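Local coordinates for hydroxylase (Rhodococcus sp., PDB 2OR0), which is a putative flavin-dependent hydroxylase of the acyl-CoA dehydrogenase fold, probably using reduced flavin and molecular oxygen to insert one oxygen atom into its substrate, at residues A[81-90]-A[256-267]; A[97-108]-A[154-165]. One frame throughout, in Å; residues are numbered along the deposited sequence.

Contact 1 of 2, residues A[81-90]-A[256-267]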
# COMPACT_ATOMS: atom_id res chain seq x y z
N PHE A 81 3.65 -7.25 9.12
CA PHE A 81 3.60 -6.06 8.28
C PHE A 81 2.12 -5.62 8.10
O PHE A 81 1.77 -4.49 8.37
CB PHE A 81 4.22 -6.35 6.90
CG PHE A 81 4.06 -5.20 5.89
CD1 PHE A 81 4.72 -4.00 6.09
CD2 PHE A 81 3.26 -5.35 4.77
CE1 PHE A 81 4.60 -2.96 5.18
CE2 PHE A 81 3.15 -4.32 3.83
CZ PHE A 81 3.81 -3.12 4.04
N ALA A 82 1.27 -6.55 7.67
CA ALA A 82 -0.11 -6.24 7.38
C ALA A 82 -0.81 -5.65 8.62
O ALA A 82 -1.46 -4.61 8.52
CB ALA A 82 -0.84 -7.46 6.87
N GLU A 83 -0.61 -6.27 9.78
CA GLU A 83 -1.27 -5.81 11.00
C GLU A 83 -0.77 -4.46 11.46
O GLU A 83 -1.55 -3.66 12.02
CB GLU A 83 -1.11 -6.85 12.13
CG GLU A 83 -1.94 -8.14 11.90
CD GLU A 83 -1.62 -9.29 12.90
OE1 GLU A 83 -0.62 -9.23 13.66
OE2 GLU A 83 -2.37 -10.29 12.88
N THR A 84 0.52 -4.19 11.25
CA THR A 84 1.09 -2.90 11.63
C THR A 84 0.50 -1.76 10.76
O THR A 84 0.12 -0.72 11.28
CB THR A 84 2.64 -2.89 11.55
OG1 THR A 84 3.16 -4.05 12.24
CG2 THR A 84 3.18 -1.62 12.20
N VAL A 85 0.46 -1.98 9.45
CA VAL A 85 -0.18 -1.03 8.52
C VAL A 85 -1.63 -0.75 8.95
O VAL A 85 -2.03 0.41 9.11
CB VAL A 85 -0.13 -1.57 7.09
CG1 VAL A 85 -0.98 -0.71 6.14
CG2 VAL A 85 1.32 -1.66 6.59
N MSE A 86 -2.41 -1.83 9.17
CA MSE A 86 -3.77 -1.68 9.63
C MSE A 86 -3.83 -0.87 10.91
O MSE A 86 -4.71 -0.06 11.08
CB MSE A 86 -4.44 -3.03 9.84
CG MSE A 86 -4.71 -3.78 8.60
SE MSE A 86 -5.44 -5.56 9.02
CE MSE A 86 -5.35 -6.42 7.31
N GLY A 87 -2.87 -1.09 11.81
CA GLY A 87 -2.84 -0.35 13.06
C GLY A 87 -2.56 1.13 12.87
O GLY A 87 -3.20 1.97 13.48
N VAL A 88 -1.60 1.45 12.00
CA VAL A 88 -1.28 2.86 11.68
C VAL A 88 -2.47 3.51 10.97
O VAL A 88 -2.88 4.64 11.32
CB VAL A 88 -0.02 2.99 10.78
CG1 VAL A 88 0.26 4.45 10.49
CG2 VAL A 88 1.21 2.40 11.44
N ALA A 89 -3.02 2.79 9.98
CA ALA A 89 -4.16 3.26 9.16
C ALA A 89 -5.39 3.60 9.99
O ALA A 89 -6.09 4.58 9.67
CB ALA A 89 -4.51 2.25 8.08
N ALA A 90 -5.62 2.85 11.07
CA ALA A 90 -6.75 3.15 11.98
C ALA A 90 -6.54 4.44 12.78
O ALA A 90 -7.51 5.05 13.25
CB ALA A 90 -7.07 1.95 12.91
N LEU A 256 -0.44 -5.99 -0.67
CA LEU A 256 -0.76 -6.33 0.73
C LEU A 256 -0.80 -5.09 1.60
O LEU A 256 -1.73 -4.88 2.39
CB LEU A 256 0.25 -7.35 1.30
CG LEU A 256 0.11 -7.77 2.79
CD1 LEU A 256 -1.16 -8.59 3.00
CD2 LEU A 256 1.36 -8.55 3.26
N GLY A 257 0.23 -4.25 1.45
CA GLY A 257 0.28 -2.99 2.18
C GLY A 257 -0.86 -2.05 1.85
O GLY A 257 -1.39 -1.36 2.73
N ILE A 258 -1.23 -2.02 0.58
CA ILE A 258 -2.25 -1.11 0.07
C ILE A 258 -3.66 -1.51 0.60
O ILE A 258 -4.38 -0.70 1.13
CB ILE A 258 -2.22 -1.09 -1.49
CG1 ILE A 258 -1.02 -0.27 -1.99
CG2 ILE A 258 -3.50 -0.51 -2.04
CD1 ILE A 258 -0.68 -0.50 -3.44
N THR A 259 -4.01 -2.78 0.43
CA THR A 259 -5.29 -3.31 0.93
C THR A 259 -5.34 -3.35 2.46
O THR A 259 -6.36 -3.01 3.06
CB THR A 259 -5.60 -4.65 0.28
OG1 THR A 259 -5.58 -4.45 -1.13
CG2 THR A 259 -6.98 -5.18 0.69
N ALA A 260 -4.22 -3.68 3.12
CA ALA A 260 -4.16 -3.52 4.58
C ALA A 260 -4.47 -2.10 5.03
O ALA A 260 -5.22 -1.90 5.99
CB ALA A 260 -2.80 -3.97 5.13
N ALA A 261 -3.91 -1.09 4.34
CA ALA A 261 -4.20 0.31 4.66
C ALA A 261 -5.67 0.60 4.50
O ALA A 261 -6.26 1.16 5.41
CB ALA A 261 -3.36 1.25 3.79
N VAL A 262 -6.29 0.17 3.40
CA VAL A 262 -7.73 0.33 3.22
C VAL A 262 -8.54 -0.34 4.37
O VAL A 262 -9.47 0.25 4.91
CB VAL A 262 -8.21 -0.18 1.85
CG1 VAL A 262 -9.76 -0.18 1.77
CG2 VAL A 262 -7.61 0.70 0.70
N ILE A 263 -8.16 -1.57 4.72
CA ILE A 263 -8.84 -2.26 5.80
C ILE A 263 -8.75 -1.52 7.13
O ILE A 263 -9.76 -1.33 7.79
CB ILE A 263 -8.44 -3.77 5.90
CG1 ILE A 263 -8.90 -4.49 4.61
CG2 ILE A 263 -9.12 -4.39 7.11
CD1 ILE A 263 -8.31 -5.91 4.38
N GLY A 264 -7.55 -1.10 7.52
CA GLY A 264 -7.35 -0.36 8.76
C GLY A 264 -8.03 1.00 8.75
O GLY A 264 -8.52 1.47 9.80
N ILE A 265 -8.10 1.63 7.58
CA ILE A 265 -8.87 2.87 7.47
C ILE A 265 -10.35 2.62 7.83
O ILE A 265 -10.94 3.40 8.53
CB ILE A 265 -8.72 3.54 6.05
CG1 ILE A 265 -7.33 4.14 5.91
CG2 ILE A 265 -9.79 4.62 5.86
CD1 ILE A 265 -6.85 4.31 4.42
N THR A 266 -10.92 1.55 7.33
CA THR A 266 -12.34 1.29 7.60
C THR A 266 -12.54 0.91 9.06
O THR A 266 -13.57 1.22 9.62
CB THR A 266 -12.95 0.22 6.66
OG1 THR A 266 -12.35 -1.06 6.89
CG2 THR A 266 -12.76 0.64 5.19
N GLU A 267 -11.52 0.30 9.67
CA GLU A 267 -11.53 0.01 11.10
C GLU A 267 -11.47 1.30 11.94
O GLU A 267 -12.18 1.42 12.94
CB GLU A 267 -10.38 -0.95 11.44
CG GLU A 267 -10.66 -2.39 11.06
CD GLU A 267 -9.46 -3.34 11.21
OE1 GLU A 267 -8.31 -2.88 11.42
OE2 GLU A 267 -9.68 -4.56 11.09
O HOH W 1 -6.69 -1.29 12.74
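Met86, a selenomethionine, and Gly264 mark the closest meeting of helices 81-90 and 256-267, their CA atoms 3.9 Å apart. The short segments run in the same general sense at 42°, with axes 7.0 Å apart. Gly264, having no side chain, lets its CA come up against Met86 O at 3.5 Å as a CA-H...O contact, and a second such contact joins Ala90 CA to Gly264 O. Ala89 CB presses on Ala261 O. The Met86 side chain is a knob among Ala260, Ile263, Gly264 and Glu267, with CG 3.3 Å from Ala260 O. Toward Phe81 the helices stay close: Val85 CG1 is 3.5 Å from Gly257 O, and Phe81 CE2 reaches Gly257 CA. Only the Leu256 methyls are spaced more widely there, CD2 lying 4.0 Å from Phe81 CD2 at the ring edge. The Glu267 end, partly exposed, is looser and wetter. One water donates to both Met86 O (2.9 Å) and Glu267 OE1 (2.6 Å), while the other carboxylate oxygen, OE2, is salt-bridged to Arg309 on helix 292-324. Close helix crossing through glycine and alanine here joins the N-terminal helical domain to the C-terminal four-helix bundle of the acyl-CoA dehydrogenase fold.

Contact 2 of 2, residues A[97-108]-A[154-165]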
# COMPACT_ATOMS: atom_id res chain seq x y z
N TRP A 97 -1.60 4.65 4.86
CA TRP A 97 -1.43 4.46 3.43
C TRP A 97 0.05 4.59 3.04
O TRP A 97 0.56 3.78 2.24
CB TRP A 97 -2.27 5.49 2.66
CG TRP A 97 -2.15 5.34 1.16
CD1 TRP A 97 -1.27 6.00 0.34
CD2 TRP A 97 -2.93 4.48 0.31
NE1 TRP A 97 -1.47 5.61 -0.97
CE2 TRP A 97 -2.47 4.67 -1.02
CE3 TRP A 97 -3.98 3.57 0.53
CZ2 TRP A 97 -3.01 3.98 -2.12
CZ3 TRP A 97 -4.53 2.89 -0.57
CH2 TRP A 97 -4.04 3.10 -1.87
N VAL A 98 0.72 5.59 3.59
CA VAL A 98 2.13 5.84 3.23
C VAL A 98 3.01 4.66 3.73
O VAL A 98 3.91 4.18 3.01
CB VAL A 98 2.61 7.21 3.75
CG1 VAL A 98 4.13 7.29 3.78
CG2 VAL A 98 2.01 8.35 2.90
N THR A 99 2.69 4.16 4.91
CA THR A 99 3.38 2.97 5.49
C THR A 99 3.24 1.73 4.62
O THR A 99 4.22 1.04 4.36
CB THR A 99 2.88 2.66 6.89
OG1 THR A 99 3.00 3.83 7.70
CG2 THR A 99 3.71 1.55 7.52
N GLY A 100 2.02 1.47 4.15
CA GLY A 100 1.77 0.37 3.24
C GLY A 100 2.35 0.45 1.83
O GLY A 100 2.46 -0.58 1.18
N ILE A 101 2.67 1.66 1.36
CA ILE A 101 3.23 1.87 0.01
C ILE A 101 4.75 2.03 0.09
O ILE A 101 5.49 1.28 -0.52
CB ILE A 101 2.64 3.18 -0.67
CG1 ILE A 101 1.14 3.09 -0.86
CG2 ILE A 101 3.33 3.47 -2.01
CD1 ILE A 101 0.68 2.72 -2.28
N VAL A 102 5.19 3.04 0.82
CA VAL A 102 6.61 3.33 1.00
C VAL A 102 7.26 2.11 1.70
O VAL A 102 8.38 1.72 1.35
CB VAL A 102 6.84 4.65 1.77
CG1 VAL A 102 8.31 4.94 1.98
CG2 VAL A 102 6.21 5.83 1.02
N GLY A 103 6.51 1.47 2.62
CA GLY A 103 6.94 0.26 3.31
C GLY A 103 7.18 -0.99 2.49
O GLY A 103 7.87 -1.90 2.95
N VAL A 104 6.61 -1.06 1.30
CA VAL A 104 6.83 -2.19 0.43
C VAL A 104 8.11 -2.07 -0.43
O VAL A 104 8.66 -3.08 -0.92
CB VAL A 104 5.57 -2.45 -0.44
CG1 VAL A 104 5.89 -3.27 -1.67
CG2 VAL A 104 4.53 -3.18 0.40
N HIS A 105 8.56 -0.83 -0.65
CA HIS A 105 9.71 -0.59 -1.52
C HIS A 105 11.02 -1.29 -1.04
O HIS A 105 11.73 -1.84 -1.88
CB HIS A 105 9.90 0.90 -1.79
CG HIS A 105 8.71 1.55 -2.44
ND1 HIS A 105 8.25 2.79 -2.08
CD2 HIS A 105 7.85 1.10 -3.39
CE1 HIS A 105 7.17 3.09 -2.79
NE2 HIS A 105 6.91 2.08 -3.59
N PRO A 106 11.30 -1.29 0.30
CA PRO A 106 12.45 -2.02 0.82
C PRO A 106 12.37 -3.51 0.54
O PRO A 106 13.40 -4.17 0.40
CB PRO A 106 12.36 -1.79 2.33
CG PRO A 106 11.65 -0.49 2.46
CD PRO A 106 10.59 -0.60 1.39
N TRP A 107 11.15 -4.04 0.45
CA TRP A 107 10.98 -5.45 0.16
C TRP A 107 11.51 -5.78 -1.24
O TRP A 107 12.26 -6.75 -1.43
CB TRP A 107 9.52 -5.88 0.37
CG TRP A 107 9.32 -7.33 0.09
CD1 TRP A 107 9.49 -8.38 0.96
CD2 TRP A 107 8.90 -7.90 -1.16
NE1 TRP A 107 9.22 -9.56 0.31
CE2 TRP A 107 8.87 -9.30 -0.99
CE3 TRP A 107 8.56 -7.36 -2.42
CZ2 TRP A 107 8.50 -10.17 -2.02
CZ3 TRP A 107 8.20 -8.22 -3.43
CH2 TRP A 107 8.16 -9.61 -3.23
N GLU A 108 11.13 -4.98 -2.24
CA GLU A 108 11.59 -5.23 -3.60
C GLU A 108 13.10 -4.90 -3.75
O GLU A 108 13.81 -5.63 -4.41
CB GLU A 108 10.78 -4.46 -4.64
CG GLU A 108 11.23 -4.79 -6.07
CD GLU A 108 10.36 -4.18 -7.14
OE1 GLU A 108 9.29 -3.62 -6.82
OE2 GLU A 108 10.74 -4.25 -8.33
N PHE A 154 0.20 9.85 -8.51
CA PHE A 154 -0.03 9.06 -7.30
C PHE A 154 1.29 8.63 -6.64
O PHE A 154 1.41 7.48 -6.19
CB PHE A 154 -0.91 7.82 -7.61
CG PHE A 154 -1.95 7.47 -6.53
CD1 PHE A 154 -3.27 7.13 -6.89
CD2 PHE A 154 -1.60 7.39 -5.16
CE1 PHE A 154 -4.23 6.76 -5.90
CE2 PHE A 154 -2.56 7.04 -4.18
CZ PHE A 154 -3.87 6.72 -4.55
N SER A 155 2.26 9.54 -6.55
CA SER A 155 3.51 9.25 -5.85
C SER A 155 3.37 9.49 -4.34
O SER A 155 3.72 10.56 -3.85
CB SER A 155 4.67 10.07 -6.44
OG SER A 155 5.91 9.74 -5.83
N SER A 156 2.85 8.50 -3.61
CA SER A 156 2.47 8.69 -2.20
C SER A 156 3.67 9.01 -1.32
O SER A 156 4.69 8.35 -1.44
CB SER A 156 1.76 7.44 -1.66
OG SER A 156 0.62 7.14 -2.43
N GLY A 157 3.53 9.99 -0.43
CA GLY A 157 4.59 10.33 0.54
C GLY A 157 5.83 10.96 -0.09
O GLY A 157 6.86 11.08 0.56
N THR A 158 5.73 11.38 -1.35
CA THR A 158 6.89 11.73 -2.18
C THR A 158 7.79 12.86 -1.63
O THR A 158 9.01 12.80 -1.79
CB THR A 158 6.49 11.97 -3.67
OG1 THR A 158 7.62 11.75 -4.51
CG2 THR A 158 5.91 13.37 -3.91
N ASP A 159 7.18 13.85 -0.97
CA ASP A 159 7.94 14.94 -0.34
C ASP A 159 8.92 14.44 0.72
O ASP A 159 9.85 15.17 1.10
CB ASP A 159 6.99 15.96 0.32
CG ASP A 159 6.14 16.71 -0.69
OD1 ASP A 159 6.72 17.37 -1.58
OD2 ASP A 159 4.89 16.63 -0.62
N HIS A 160 8.70 13.22 1.20
CA HIS A 160 9.51 12.68 2.30
C HIS A 160 10.47 11.59 1.84
O HIS A 160 11.15 10.94 2.65
CB HIS A 160 8.57 12.19 3.41
CG HIS A 160 7.75 13.28 4.02
ND1 HIS A 160 8.28 14.23 4.87
CD2 HIS A 160 6.43 13.59 3.89
CE1 HIS A 160 7.33 15.07 5.24
NE2 HIS A 160 6.20 14.70 4.67
N CYS A 161 10.53 11.40 0.52
CA CYS A 161 11.36 10.38 -0.09
C CYS A 161 12.53 11.02 -0.85
O CYS A 161 12.41 12.14 -1.38
CB CYS A 161 10.53 9.53 -1.04
SG CYS A 161 9.16 8.61 -0.23
N GLN A 162 13.65 10.31 -0.89
CA GLN A 162 14.88 10.80 -1.53
C GLN A 162 15.23 10.00 -2.78
O GLN A 162 16.19 10.33 -3.47
CB GLN A 162 16.04 10.84 -0.52
CG GLN A 162 15.95 12.05 0.46
CD GLN A 162 15.86 13.41 -0.26
OE1 GLN A 162 16.68 13.74 -1.14
NE2 GLN A 162 14.85 14.21 0.11
N TRP A 163 14.45 8.97 -3.06
CA TRP A 163 14.59 8.16 -4.26
C TRP A 163 13.18 7.78 -4.74
O TRP A 163 12.23 7.83 -3.96
CB TRP A 163 15.38 6.87 -3.98
CG TRP A 163 16.84 7.09 -3.60
CD1 TRP A 163 17.32 7.51 -2.40
CD2 TRP A 163 17.98 6.89 -4.44
NE1 TRP A 163 18.70 7.59 -2.43
CE2 TRP A 163 19.13 7.22 -3.68
CE3 TRP A 163 18.16 6.48 -5.77
CZ2 TRP A 163 20.43 7.15 -4.20
CZ3 TRP A 163 19.45 6.38 -6.28
CH2 TRP A 163 20.57 6.72 -5.49
N ALA A 164 13.05 7.39 -6.00
CA ALA A 164 11.78 6.89 -6.52
C ALA A 164 12.01 5.59 -7.22
O ALA A 164 13.03 5.42 -7.87
CB ALA A 164 11.16 7.89 -7.48
N PHE A 165 11.03 4.70 -7.08
CA PHE A 165 10.97 3.42 -7.75
C PHE A 165 9.86 3.54 -8.79
O PHE A 165 8.69 3.61 -8.42
CB PHE A 165 10.55 2.39 -6.71
CG PHE A 165 11.29 1.08 -6.80
CD1 PHE A 165 11.53 0.33 -5.63
CD2 PHE A 165 11.73 0.58 -8.02
CE1 PHE A 165 12.22 -0.89 -5.69
CE2 PHE A 165 12.42 -0.66 -8.07
CZ PHE A 165 12.66 -1.37 -6.91
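At the seam between the N-terminal helices and the central beta domain, the type II turn 155-158 at the end of strand 145-155 meets helix 93-102. Trp97 NE1 donates to Ser156 OG at 3.0 Å, with an angle of 146° at the hydrogen and the oxygen almost exactly in the indole plane. The hydroxyl is hydrogen-bonded also to Ser209 OG, which ties the turn to the indole and to a neighbouring part of the beta domain. With CG anti to the backbone N, the Trp97 indole extends toward the turn, and its rim meets that of Phe154: CZ2 lies 3.7 Å from Phe154 CE2, the planes are inclined by 30°, and neither ring covers the other's face. Further along, Val98 CG2 packs on the backbone of Gly157, and Val102 CG2 lies 3.8 Å from Ser156 O. In the acyl-CoA dehydrogenase fold this beta domain sits between the two helical domains, and a second patch here joins it to helix 105-109. Phe165, on strand 163-170, turns its edge to His105 O, in the ring plane at 4.0 Å from CE1. The extended Glu108 side chain reaches over one face of the same ring from the CZ side, with OE1 above the ring, CD 3.6 Å from Phe165 CZ and the carboxylate inclined 32° to the ring. Glu108 OE2 is hydrogen-bonded to His184 ND1 on the adjacent strand 182-188.

How the contacts relate
From the N terminus, helix 78-91 supplies the first half of contact 1, and helix 93-102, next in the chain, begins contact 2. After helices 105-109 and 114-121 the chain enters the beta domain, and 154-165 closes contact 2. Further strands and short helices follow before helix 250-277 closes the longer loop of contact 1, so contact 2 is nested inside it. Their centres lie 15 Å apart, yet the two meet directly: Ile258 CG1 packs on Ile101 CD1 at 3.4 Å, and Phe81 CZ on Val104 CG2 at 3.7 Å. Helix 93-102 thus lies against both helix 250-277 and the turn 155-158, linking N-terminal helices, beta domain and C-terminal bundle.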